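Local coordinates for peptidoglycan-binding domain 1 (Burkholderia, PDB 5NM7), which probably binds and degrades bacterial peptidoglycan as a modular phage endolysin that joins a peptidoglycan-binding domain to a lysozyme-like N-acetylmuramidase, at residues Ala26-Asp31 with Ser36-Ala41; Asp77-Arg82 with Ser206-Leu211; Arg95-Val100 with Lys231-Phe236; Val215-Val218 with Val223-Ala226. All coordinates share one frame; numbering follows the deposited sequence. Where two conformers were deposited one is given.

Interaction 1: Ala26-Asp31 with Ser36-Ala41; sequences ARLDID and SATRDA. With GLY (glycine), chain D.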
loop_
_atom_site.group_PDB
_atom_site.type_symbol
_atom_site.label_atom_id
_atom_site.label_comp_id
_atom_site.label_asym_id
_atom_site.label_seq_id
_atom_site.Cartn_x
_atom_site.Cartn_y
_atom_site.Cartn_z
ATOM N N ALA A 26 -14.803 23.359 -5.619
ATOM C CA ALA A 26 -15.794 22.811 -4.678
ATOM C C ALA A 26 -16.757 23.882 -4.163
ATOM O O ALA A 26 -16.441 25.064 -4.175
ATOM C CB ALA A 26 -15.093 22.160 -3.467
ATOM N N ARG A 27 -17.914 23.442 -3.698
ATOM C CA ARG A 27 -18.842 24.292 -2.959
ATOM C C ARG A 27 -18.930 23.781 -1.530
ATOM O O ARG A 27 -19.507 22.715 -1.273
ATOM C CB ARG A 27 -20.210 24.276 -3.644
ATOM C CG ARG A 27 -20.201 24.909 -5.037
ATOM C CD ARG A 27 -21.424 24.511 -5.874
ATOM N NE ARG A 27 -22.703 24.420 -5.122
ATOM C CZ ARG A 27 -23.620 23.454 -5.271
ATOM N NH1 ARG A 27 -24.731 23.500 -4.530
ATOM N NH2 ARG A 27 -23.447 22.435 -6.118
ATOM N N LEU A 28 -18.372 24.555 -0.594
ATOM C CA LEU A 28 -18.297 24.180 0.822
ATOM C C LEU A 28 -18.422 25.360 1.742
ATOM O O LEU A 28 -17.925 26.435 1.424
ATOM C CB LEU A 28 -16.907 23.605 1.141
ATOM C CG LEU A 28 -16.551 22.231 0.596
ATOM C CD1 LEU A 28 -15.073 21.956 0.839
ATOM C CD2 LEU A 28 -17.420 21.168 1.260
ATOM N N ASP A 29 -19.018 25.119 2.905
ATOM C CA ASP A 29 -19.004 26.071 4.015
ATOM C C ASP A 29 -17.586 25.987 4.602
ATOM O O ASP A 29 -17.083 24.899 4.889
ATOM C CB ASP A 29 -20.078 25.702 5.080
ATOM C CG ASP A 29 -20.708 26.925 5.756
ATOM O OD1 ASP A 29 -21.800 26.770 6.361
ATOM O OD2 ASP A 29 -20.126 28.035 5.698
ATOM N N ILE A 30 -16.936 27.132 4.772
ATOM C CA ILE A 30 -15.614 27.165 5.380
ATOM C C ILE A 30 -15.797 27.285 6.897
ATOM O O ILE A 30 -15.798 28.387 7.470
ATOM C CB ILE A 30 -14.773 28.337 4.847
ATOM C CG1 ILE A 30 -14.671 28.285 3.318
ATOM C CG2 ILE A 30 -13.377 28.309 5.451
ATOM C CD1 ILE A 30 -14.200 29.584 2.697
ATOM N N ASP A 31 -15.938 26.136 7.553
ATOM C CA ASP A 31 -16.227 26.074 8.976
ATOM C C ASP A 31 -15.164 25.333 9.791
ATOM O O ASP A 31 -15.357 25.179 10.989
ATOM C CB ASP A 31 -17.583 25.405 9.177
ATOM C CG ASP A 31 -17.603 23.961 8.700
ATOM O OD1 ASP A 31 -16.584 23.501 8.148
ATOM O OD2 ASP A 31 -18.650 23.312 8.819
ATOM N N SER A 36 -18.672 15.150 6.444
ATOM C CA SER A 36 -19.001 14.402 5.239
ATOM C C SER A 36 -18.955 15.237 3.969
ATOM O O SER A 36 -18.603 14.728 2.916
ATOM C CB SER A 36 -20.373 13.701 5.398
ATOM O OG SER A 36 -21.435 14.647 5.438
ATOM N N ALA A 37 -19.355 16.505 4.037
ATOM C CA ALA A 37 -19.309 17.355 2.852
ATOM C C ALA A 37 -17.857 17.599 2.426
ATOM O O ALA A 37 -17.556 17.611 1.232
ATOM C CB ALA A 37 -20.045 18.674 3.089
ATOM N N THR A 38 -16.995 17.854 3.402
ATOM C CA THR A 38 -15.591 18.104 3.128
ATOM C C THR A 38 -14.961 16.817 2.568
ATOM O O THR A 38 -14.223 16.862 1.573
ATOM C CB THR A 38 -14.850 18.653 4.366
ATOM O OG1 THR A 38 -15.450 19.907 4.733
ATOM C CG2 THR A 38 -13.395 18.868 4.072
ATOM N N ARG A 39 -15.252 15.686 3.206
ATOM C CA ARG A 39 -14.771 14.391 2.705
ATOM C C ARG A 39 -15.212 14.126 1.263
ATOM O O ARG A 39 -14.398 13.745 0.412
ATOM C CB ARG A 39 -15.234 13.239 3.597
ATOM C CG ARG A 39 -14.771 11.880 3.079
ATOM C CD ARG A 39 -14.992 10.723 4.048
ATOM N NE ARG A 39 -16.333 10.388 4.500
ATOM C CZ ARG A 39 -16.477 9.582 5.541
ATOM N NH1 ARG A 39 -17.652 9.228 6.026
ATOM N NH2 ARG A 39 -15.371 9.124 6.111
ATOM N N ASP A 40 -16.500 14.329 0.993
ATOM C CA ASP A 40 -17.035 14.195 -0.370
ATOM C C ASP A 40 -16.320 15.085 -1.346
ATOM O O ASP A 40 -16.049 14.669 -2.474
ATOM C CB ASP A 40 -18.533 14.519 -0.429
ATOM C CG ASP A 40 -19.381 13.476 0.214
ATOM O OD1 ASP A 40 -18.849 12.430 0.641
ATOM O OD2 ASP A 40 -20.580 13.731 0.352
ATOM N N ALA A 41 -16.012 16.315 -0.930
ATOM C CA ALA A 41 -15.271 17.228 -1.795
ATOM C C ALA A 41 -13.856 16.733 -2.080
ATOM O O ALA A 41 -13.383 16.856 -3.210
ATOM C CB ALA A 41 -15.236 18.649 -1.214
HETATM N N GLY D . -17.985 21.079 7.352
HETATM C CA GLY D . -19.190 20.222 7.328
HETATM C C GLY D . -18.948 19.010 6.454
HETATM O O GLY D . -17.841 18.805 5.932
HETATM O OXT GLY D . -19.880 18.221 6.272
HETATM O O HOH W 1 -17.708 22.142 4.883
#

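Interaction 2: Asp77-Arg82 with Ser206-Leu211; sequences DADLQR and SEAEQL. With GLY (glycine), chain E.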
loop_
_atom_site.group_PDB
_atom_site.type_symbol
_atom_site.label_atom_id
_atom_site.label_comp_id
_atom_site.label_asym_id
_atom_site.label_seq_id
_atom_site.Cartn_x
_atom_site.Cartn_y
_atom_site.Cartn_z
ATOM N N ASP A 77 -7.420 6.042 -9.240
ATOM C CA ASP A 77 -8.722 5.357 -9.159
ATOM C C ASP A 77 -8.858 4.270 -10.204
ATOM O O ASP A 77 -9.362 3.174 -9.914
ATOM C CB ASP A 77 -9.904 6.312 -9.390
ATOM C CG ASP A 77 -10.404 6.930 -8.141
ATOM O OD1 ASP A 77 -10.011 6.493 -7.026
ATOM O OD2 ASP A 77 -11.219 7.882 -8.281
ATOM N N ALA A 78 -8.406 4.580 -11.423
ATOM C CA ALA A 78 -8.524 3.651 -12.534
ATOM C C ALA A 78 -7.722 2.384 -12.284
ATOM O O ALA A 78 -8.149 1.299 -12.703
ATOM C CB ALA A 78 -8.097 4.279 -13.848
ATOM N N ASP A 79 -6.565 2.497 -11.635
ATOM C CA ASP A 79 -5.831 1.298 -11.239
ATOM C C ASP A 79 -6.641 0.424 -10.290
ATOM O O ASP A 79 -6.558 -0.808 -10.375
ATOM C CB ASP A 79 -4.498 1.633 -10.577
ATOM C CG ASP A 79 -3.560 2.380 -11.492
ATOM O OD1 ASP A 79 -3.434 1.976 -12.694
ATOM O OD2 ASP A 79 -2.956 3.366 -11.008
ATOM N N LEU A 80 -7.383 1.040 -9.366
ATOM C CA LEU A 80 -8.209 0.249 -8.427
ATOM C C LEU A 80 -9.340 -0.442 -9.152
ATOM O O LEU A 80 -9.666 -1.603 -8.834
ATOM C CB LEU A 80 -8.754 1.117 -7.277
ATOM C CG LEU A 80 -7.636 1.681 -6.379
ATOM C CD1 LEU A 80 -8.263 2.531 -5.274
ATOM C CD2 LEU A 80 -6.748 0.617 -5.774
ATOM N N GLN A 81 -9.951 0.245 -10.126
ATOM C CA GLN A 81 -10.984 -0.386 -10.947
ATOM C C GLN A 81 -10.417 -1.563 -11.714
ATOM O O GLN A 81 -11.029 -2.658 -11.738
ATOM C CB GLN A 81 -11.660 0.602 -11.901
ATOM C CG GLN A 81 -12.776 -0.016 -12.755
ATOM C CD GLN A 81 -13.960 -0.495 -11.931
ATOM O OE1 GLN A 81 -14.705 0.311 -11.403
ATOM N NE2 GLN A 81 -14.151 -1.809 -11.840
ATOM N N ARG A 82 -9.220 -1.403 -12.280
ATOM C CA ARG A 82 -8.585 -2.530 -12.974
ATOM C C ARG A 82 -8.325 -3.714 -12.039
ATOM O O ARG A 82 -8.546 -4.885 -12.426
ATOM C CB ARG A 82 -7.320 -2.103 -13.709
ATOM C CG ARG A 82 -7.635 -1.376 -14.987
ATOM C CD ARG A 82 -6.374 -0.997 -15.717
ATOM N NE ARG A 82 -5.612 0.123 -15.118
ATOM C CZ ARG A 82 -5.808 1.432 -15.406
ATOM N NH1 ARG A 82 -6.738 1.840 -16.281
ATOM N NH2 ARG A 82 -5.038 2.356 -14.833
ATOM N N SER A 206 6.266 1.717 -10.717
ATOM C CA SER A 206 5.090 2.479 -10.317
ATOM C C SER A 206 4.304 1.760 -9.240
ATOM O O SER A 206 4.481 0.551 -9.025
ATOM C CB SER A 206 4.151 2.689 -11.484
ATOM O OG SER A 206 3.594 1.451 -11.919
ATOM N N GLU A 207 3.439 2.529 -8.581
ATOM C CA GLU A 207 2.532 1.928 -7.588
ATOM C C GLU A 207 1.545 0.982 -8.266
ATOM O O GLU A 207 1.122 -0.013 -7.662
ATOM C CB GLU A 207 1.778 2.989 -6.832
ATOM C CG GLU A 207 2.688 3.708 -5.855
ATOM C CD GLU A 207 1.962 4.736 -5.005
ATOM O OE1 GLU A 207 0.751 4.945 -5.241
ATOM O OE2 GLU A 207 2.627 5.315 -4.114
ATOM N N ALA A 208 1.177 1.281 -9.504
ATOM C CA ALA A 208 0.339 0.359 -10.277
ATOM C C ALA A 208 0.952 -1.042 -10.386
ATOM O O ALA A 208 0.254 -2.035 -10.238
ATOM C CB ALA A 208 0.039 0.943 -11.652
ATOM N N GLU A 209 2.270 -1.119 -10.636
ATOM C CA GLU A 209 2.941 -2.400 -10.669
ATOM C C GLU A 209 2.963 -3.062 -9.300
ATOM O O GLU A 209 2.844 -4.272 -9.190
ATOM C CB GLU A 209 4.368 -2.280 -11.215
ATOM C CG GLU A 209 4.409 -1.952 -12.699
ATOM C CD GLU A 209 3.893 -3.107 -13.581
ATOM O OE1 GLU A 209 4.021 -4.268 -13.170
ATOM O OE2 GLU A 209 3.382 -2.875 -14.702
ATOM N N GLN A 210 3.091 -2.254 -8.259
ATOM C CA GLN A 210 3.094 -2.757 -6.891
ATOM C C GLN A 210 1.725 -3.327 -6.523
ATOM O O GLN A 210 1.654 -4.362 -5.868
ATOM C CB GLN A 210 3.487 -1.641 -5.962
ATOM C CG GLN A 210 4.908 -1.203 -6.209
ATOM C CD GLN A 210 5.289 -0.010 -5.361
ATOM O OE1 GLN A 210 4.520 0.441 -4.523
ATOM N NE2 GLN A 210 6.505 0.469 -5.548
ATOM N N LEU A 211 0.674 -2.647 -6.946
ATOM C CA LEU A 211 -0.710 -3.166 -6.795
ATOM C C LEU A 211 -0.907 -4.445 -7.617
ATOM O O LEU A 211 -1.583 -5.356 -7.160
ATOM C CB LEU A 211 -1.746 -2.162 -7.227
ATOM C CG LEU A 211 -3.237 -2.569 -7.224
ATOM C CD1 LEU A 211 -3.713 -2.962 -5.839
ATOM C CD2 LEU A 211 -4.067 -1.440 -7.776
HETATM N N GLY E . -4.066 -4.856 -11.783
HETATM C CA GLY E . -3.681 -3.751 -10.837
HETATM C C GLY E . -2.909 -2.654 -11.527
HETATM O O GLY E . -2.740 -2.770 -12.735
HETATM O OXT GLY E . -2.473 -1.637 -10.939
#

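Interaction 3: Arg95-Val100 with Lys231-Phe236; sequences RAVNEV and KKWAKF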
loop_
_atom_site.group_PDB
_atom_site.type_symbol
_atom_site.label_atom_id
_atom_site.label_comp_id
_atom_site.label_asym_id
_atom_site.label_seq_id
_atom_site.Cartn_x
_atom_site.Cartn_y
_atom_site.Cartn_z
ATOM N N ARG A 95 -11.198 -0.783 -2.898
ATOM C CA ARG A 95 -10.928 0.496 -2.267
ATOM C C ARG A 95 -10.668 0.377 -0.782
ATOM O O ARG A 95 -9.729 0.989 -0.257
ATOM C CB ARG A 95 -12.092 1.452 -2.479
ATOM C CG ARG A 95 -12.290 1.884 -3.910
ATOM C CD ARG A 95 -13.310 3.023 -3.889
ATOM N NE ARG A 95 -13.600 3.572 -5.203
ATOM C CZ ARG A 95 -12.806 4.391 -5.912
ATOM N NH1 ARG A 95 -11.600 4.776 -5.467
ATOM N NH2 ARG A 95 -13.230 4.833 -7.090
ATOM N N ALA A 96 -11.459 -0.451 -0.078
ATOM C CA ALA A 96 -11.218 -0.721 1.334
ATOM C C ALA A 96 -9.889 -1.380 1.611
ATOM O O ALA A 96 -9.174 -0.989 2.475
ATOM C CB ALA A 96 -12.345 -1.570 1.906
ATOM N N VAL A 97 -9.526 -2.397 0.828
ATOM C CA VAL A 97 -8.216 -3.039 0.969
ATOM C C VAL A 97 -7.074 -2.087 0.715
ATOM O O VAL A 97 -6.083 -2.076 1.442
ATOM C CB VAL A 97 -8.075 -4.243 0.040
ATOM C CG1 VAL A 97 -6.648 -4.780 0.052
ATOM C CG2 VAL A 97 -8.984 -5.329 0.551
ATOM N N ASN A 98 -7.201 -1.308 -0.334
ATOM C CA ASN A 98 -6.182 -0.314 -0.645
ATOM C C ASN A 98 -6.016 0.684 0.483
ATOM O O ASN A 98 -4.900 0.983 0.899
ATOM C CB ASN A 98 -6.519 0.404 -1.923
ATOM C CG ASN A 98 -5.396 1.297 -2.376
ATOM O OD1 ASN A 98 -4.270 0.840 -2.590
ATOM N ND2 ASN A 98 -5.681 2.577 -2.498
ATOM N N GLU A 99 -7.121 1.195 1.004
ATOM C CA GLU A 99 -7.040 2.133 2.127
ATOM C C GLU A 99 -6.383 1.568 3.364
ATOM O O GLU A 99 -5.555 2.231 4.007
ATOM C CB GLU A 99 -8.448 2.669 2.474
ATOM C CG GLU A 99 -8.457 3.716 3.590
ATOM C CD GLU A 99 -9.840 4.264 3.894
ATOM O OE1 GLU A 99 -10.659 4.368 2.992
ATOM O OE2 GLU A 99 -10.076 4.551 5.072
ATOM N N VAL A 100 -6.757 0.353 3.733
ATOM C CA VAL A 100 -6.319 -0.209 4.986
ATOM C C VAL A 100 -4.960 -0.888 4.880
ATOM O O VAL A 100 -4.133 -0.780 5.805
ATOM C CB VAL A 100 -7.378 -1.186 5.511
ATOM C CG1 VAL A 100 -6.879 -1.862 6.763
ATOM C CG2 VAL A 100 -8.679 -0.420 5.751
ATOM N N LYS A 231 -16.222 -10.694 1.243
ATOM C CA LYS A 231 -16.092 -9.658 2.262
ATOM C C LYS A 231 -15.993 -10.225 3.660
ATOM O O LYS A 231 -16.621 -9.721 4.612
ATOM C CB LYS A 231 -17.223 -8.638 2.146
ATOM C CG LYS A 231 -17.342 -7.961 0.795
ATOM C CD LYS A 231 -18.453 -8.609 -0.034
ATOM C CE LYS A 231 -19.233 -7.596 -0.830
ATOM N NZ LYS A 231 -20.318 -8.258 -1.611
ATOM N N LYS A 232 -15.270 -11.321 3.800
ATOM C CA LYS A 232 -15.045 -11.950 5.097
ATOM C C LYS A 232 -13.796 -11.277 5.651
ATOM O O LYS A 232 -12.665 -11.771 5.528
ATOM C CB LYS A 232 -14.863 -13.445 4.986
ATOM C CG LYS A 232 -16.092 -14.199 4.524
ATOM C CD LYS A 232 -15.764 -15.687 4.648
ATOM C CE LYS A 232 -16.731 -16.634 4.016
ATOM N NZ LYS A 232 -17.910 -15.984 3.455
ATOM N N TRP A 233 -14.002 -10.135 6.281
ATOM C CA TRP A 233 -12.850 -9.243 6.578
ATOM C C TRP A 233 -11.917 -9.771 7.614
ATOM O O TRP A 233 -10.701 -9.666 7.466
ATOM C CB TRP A 233 -13.350 -7.878 6.971
ATOM C CG TRP A 233 -14.128 -7.243 5.901
ATOM C CD1 TRP A 233 -15.441 -6.900 5.967
ATOM C CD2 TRP A 233 -13.687 -6.881 4.588
ATOM N NE1 TRP A 233 -15.836 -6.336 4.798
ATOM C CE2 TRP A 233 -14.794 -6.317 3.920
ATOM C CE3 TRP A 233 -12.486 -6.990 3.914
ATOM C CZ2 TRP A 233 -14.733 -5.860 2.611
ATOM C CZ3 TRP A 233 -12.426 -6.535 2.596
ATOM C CH2 TRP A 233 -13.539 -5.951 1.976
ATOM N N ALA A 234 -12.463 -10.433 8.642
ATOM C CA ALA A 234 -11.597 -10.982 9.677
ATOM C C ALA A 234 -10.779 -12.118 9.109
ATOM O O ALA A 234 -9.595 -12.246 9.404
ATOM C CB ALA A 234 -12.414 -11.442 10.887
ATOM N N LYS A 235 -11.422 -12.965 8.297
ATOM C CA LYS A 235 -10.704 -14.068 7.667
ATOM C C LYS A 235 -9.624 -13.549 6.686
ATOM O O LYS A 235 -8.501 -13.998 6.747
ATOM C CB LYS A 235 -11.685 -14.982 6.935
ATOM C CG LYS A 235 -11.047 -16.128 6.204
ATOM C CD LYS A 235 -10.134 -16.915 7.110
ATOM N N PHE A 236 -9.983 -12.583 5.869
ATOM C CA PHE A 236 -9.010 -11.998 4.951
ATOM C C PHE A 236 -7.844 -11.410 5.750
ATOM O O PHE A 236 -6.681 -11.649 5.419
ATOM C CB PHE A 236 -9.592 -10.927 4.079
ATOM C CG PHE A 236 -8.556 -10.249 3.226
ATOM C CD1 PHE A 236 -7.986 -9.060 3.655
ATOM C CD2 PHE A 236 -8.142 -10.811 2.037
ATOM C CE1 PHE A 236 -6.982 -8.476 2.904
ATOM C CE2 PHE A 236 -7.164 -10.206 1.260
ATOM C CZ PHE A 236 -6.594 -9.027 1.701
#

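Interaction 4: Val215-Val218 with Val223-Ala226; sequences VRFV and VMLA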
loop_
_atom_site.group_PDB
_atom_site.type_symbol
_atom_site.label_atom_id
_atom_site.label_comp_id
_atom_site.label_asym_id
_atom_site.label_seq_id
_atom_site.Cartn_x
_atom_site.Cartn_y
_atom_site.Cartn_z
ATOM N N VAL A 215 -2.418 -7.971 -6.498
ATOM C CA VAL A 215 -3.495 -8.678 -7.219
ATOM C C VAL A 215 -3.061 -10.114 -7.504
ATOM O O VAL A 215 -3.802 -11.077 -7.227
ATOM C CB VAL A 215 -3.859 -7.944 -8.509
ATOM C CG1 VAL A 215 -4.708 -8.792 -9.430
ATOM C CG2 VAL A 215 -4.584 -6.649 -8.167
ATOM N N ARG A 216 -1.863 -10.271 -8.058
ATOM C CA ARG A 216 -1.366 -11.635 -8.341
ATOM C C ARG A 216 -1.240 -12.477 -7.086
ATOM O O ARG A 216 -1.534 -13.681 -7.124
ATOM C CB ARG A 216 -0.060 -11.597 -9.110
ATOM C CG ARG A 216 -0.179 -10.943 -10.489
ATOM C CD ARG A 216 1.208 -10.863 -11.095
ATOM N NE ARG A 216 1.224 -10.197 -12.396
ATOM C CZ ARG A 216 2.207 -10.329 -13.302
ATOM N NH1 ARG A 216 3.239 -11.128 -13.077
ATOM N NH2 ARG A 216 2.133 -9.650 -14.457
ATOM N N PHE A 217 -0.784 -11.866 -5.991
ATOM C CA PHE A 217 -0.600 -12.523 -4.713
ATOM C C PHE A 217 -1.911 -13.085 -4.211
ATOM O O PHE A 217 -1.982 -14.252 -3.795
ATOM C CB PHE A 217 -0.029 -11.555 -3.700
ATOM C CG PHE A 217 0.179 -12.134 -2.346
ATOM C CD1 PHE A 217 -0.700 -11.832 -1.328
ATOM C CD2 PHE A 217 1.280 -12.930 -2.052
ATOM C CE1 PHE A 217 -0.482 -12.344 -0.071
ATOM C CE2 PHE A 217 1.500 -13.455 -0.795
ATOM C CZ PHE A 217 0.596 -13.157 0.218
ATOM N N VAL A 218 -2.944 -12.271 -4.315
ATOM C CA VAL A 218 -4.280 -12.686 -3.876
ATOM C C VAL A 218 -4.823 -13.771 -4.805
ATOM O O VAL A 218 -5.377 -14.774 -4.327
ATOM C CB VAL A 218 -5.235 -11.515 -3.748
ATOM C CG1 VAL A 218 -6.616 -11.987 -3.344
ATOM C CG2 VAL A 218 -4.720 -10.548 -2.672
ATOM N N VAL A 223 -8.119 -19.313 -1.205
ATOM C CA VAL A 223 -8.857 -19.166 0.057
ATOM C C VAL A 223 -8.902 -17.694 0.433
ATOM O O VAL A 223 -9.958 -17.173 0.752
ATOM C CB VAL A 223 -8.199 -19.985 1.165
ATOM C CG1 VAL A 223 -8.881 -19.742 2.499
ATOM C CG2 VAL A 223 -8.300 -21.470 0.801
ATOM N N MET A 224 -7.756 -17.042 0.334
ATOM C CA MET A 224 -7.713 -15.578 0.519
ATOM C C MET A 224 -8.564 -14.775 -0.464
ATOM O O MET A 224 -9.303 -13.849 -0.079
ATOM C CB MET A 224 -6.247 -15.114 0.484
ATOM C CG MET A 224 -6.114 -13.650 0.811
ATOM S SD MET A 224 -4.413 -13.098 0.527
ATOM C CE MET A 224 -3.705 -13.873 1.883
ATOM N N LEU A 225 -8.510 -15.150 -1.738
ATOM C CA LEU A 225 -9.306 -14.558 -2.758
ATOM C C LEU A 225 -10.793 -14.689 -2.448
ATOM O O LEU A 225 -11.569 -13.765 -2.612
ATOM C CB LEU A 225 -8.989 -15.193 -4.103
ATOM C CG LEU A 225 -9.806 -14.734 -5.307
ATOM C CD1 LEU A 225 -9.571 -13.273 -5.610
ATOM C CD2 LEU A 225 -9.408 -15.583 -6.504
ATOM N N ALA A 226 -11.183 -15.890 -2.022
ATOM C CA ALA A 226 -12.596 -16.121 -1.722
ATOM C C ALA A 226 -13.026 -15.299 -0.538
ATOM O O ALA A 226 -14.156 -14.803 -0.536
ATOM C CB ALA A 226 -12.881 -17.603 -1.496
#

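Interaction 1: Ala26-Asp31 with Ser36-Ala41
Ala26 opens the contact by setting its CB 4.2 Å from Ala41 CB, over the side of helix 36-48 that faces the loop; Ala26 also touches Leu21 of helix 12-23. Leu28 supplies most of the apolar surface. Its CG lies anti to the carbonyl carbon (chi1 -71°), and from there the methyls straddle one turn of the helix, CD1 on Ala41 CB at 3.9 Å and CD2 chiefly at Ala37 O, 3.6 Å away. Asp29 takes part through its backbone, because its O accepts from a water that also donates to Thr38 OG1 and accepts from the amino group of a bound glycine. That glycine is gripped at both ends. Asp31, on the loop, holds the amino group with both carboxylate oxygens, OD2 standing 2.8 Å from the ligand N and OD1 making a weak bond. At the other end Ala37 N donates to the ligand OXT (2.9 Å, 155° at the hydrogen), and Thr38 donates to the ligand O from both its N and its OG1. The helix dipole would probably also stabilise the carboxylate held on these successive first-turn amides. Gln18, bonded to Asp31 OD1 and Thr38 OG1, braces both sides of the pocket, and Ile33 O also bonds the ligand; in this putative peptidoglycan-binding domain a loop and a helix N-terminus thus enclose a small zwitterion.

Interaction 2: Asp77-Arg82 with Ser206-Leu211
Asp79 and Ala208 meet where helix 77-87 runs nearly parallel to helix 207-219 of the N-acetylmuramidase region, the segments 77-82 and 207-211 inclined by 20° with their axes 10.5 Å apart. Side chains fill this spacing, and a bound glycine lies beside them. The apolar contacts come from Leu211, whose CG is anti to the backbone N (chi1 176°) and directs the side chain across the gap. Its CD2 meets Leu80 CD2 at 3.9 Å, the two leucines crossing at about a right angle, and also rests 3.7 Å from Asp79 O. Leu80 in turn packs on Val94 and Asn98 of helix 91-101, and Leu211 on Phe181. Asp79 meets Ala208 with its whole carboxylate: CB of the alanine is nearly equidistant from CG, OD1 and OD2, with OD1 at 3.8 Å. Polar bonds hold that carboxylate from its own side of the contact: OD2 accepts from Thr76 N, just before the helix, and OD1 forms a salt bridge with Arg82. In the second segment Ser206, the N-cap of helix 207-219, accepts from Glu209 N through its OG. The ligand lies between Asp79, Ala208 and Leu211, with its OXT 3.5 Å from Leu211 CD2. In the salt bridge, Arg82 NH2 stands 2.7 Å from Asp79 OD1, which lies close to the guanidinium plane but is approached from 49° above the carboxylate plane.

Interaction 3: Arg95-Val100 with Lys231-Phe236
A single methyl, CG2 of Val97, carries the direct contact by standing against both Trp233 and Phe236. It approaches Trp233 CZ3 at 4.2 Å, arriving at the edge of the indole near the ring plane, so the six-membered ring presents its rim to the valine. The Phe236 contact is looser: CG2 is 4.4 Å from CE1 and lies oblique to that ring. Val97 has CG1 anti to its backbone N (chi1 172°), which leaves CG2 anti to the carbonyl carbon and turned to the aromatic pair. The two aromatic residues sit three positions apart on the first turn of helix 233-241, so both rings extend from the same side of it.

Further apolar packing gathers round this point. Leu228 of helix 222-229 touches both Val97 and Trp233, while Trp233 also meets Leu254 of helix 250-265. The contact thus lies in the helical core of the N-acetylmuramidase region, where helix 91-101 meets elements from much later in the chain.

The backbone sets up the aromatic side. Lys231, with positive phi (54°), is the C-prime residue of a Schellman motif ending the preceding helix, and Lys232 follows as the N-cap of helix 233-241. Between the two helices the chain turns sharply, and Lys231 O lies 3.3 Å above one face of the Trp233 indole, offset toward its rim.

Charged groups are placed away from the apolar contact. From helix 91-101, Glu99 pairs with Arg260 and Arg95 NH1 with Asp77; Lys231 NZ pairs with Asp90, just before that helix.

Interaction 4: Val215-Val218 with Val223-Ala226
Phe217 and Met224 form a Met-aromatic contact where helix 207-219 passes through a short turn into helix 222-229. The sulfur sits oblique to the phenyl ring: SD is 5.1 Å from the ring centroid and 60° off the ring normal. Its nearest ring atom is Phe217 CE1, at 4.0 Å from SD, and the terminal CE lies almost as near that same carbon. Met224 reaches this place with an extended start, CG anti to the backbone N, followed by a bend at chi3 (-73°) that keeps CE beside the ring. Phe217 also meets His187 edge-to-face, and Met224 continues onto Phe236 and Leu239 of helix 233-241.

Val218 takes the position between the two partners of the later helix, and its methyls divide the work. CG2 is directed to Met224 SD, with the side chains at about a right angle, whereas CG1 turns to Leu225 and meets its CD1 at 3.9 Å, again crosswise. The helices come near each other here, with the CA atoms of Val218 and Leu225 5.5 Å apart and Leu225 CB 3.6 Å from Val218 O.

Overall arrangement
Interaction 1 is a surface contact in the peptidoglycan-binding region, its centre about 27 Å from the chain's centre, whereas the other three are buried. Interactions 1 and 2 both border a bound glycine: the first holds its ligand by many hydrogen bonds between loop and helix, while the second borders it through Asp79, Ala208 and Leu211, and Glu212 supplies a hydrogen bond. Interactions 3 and 4 rest on apolar and aromatic side chains, with a methionine sulfur in interaction 4. Helix 207-219 serves both interactions 2 and 4. Interactions 2 and 3 are joined by the Asp77-Arg95 salt bridge. Interaction 4 is nested in the loop that interaction 3 closes, and Phe236 packs on Met224.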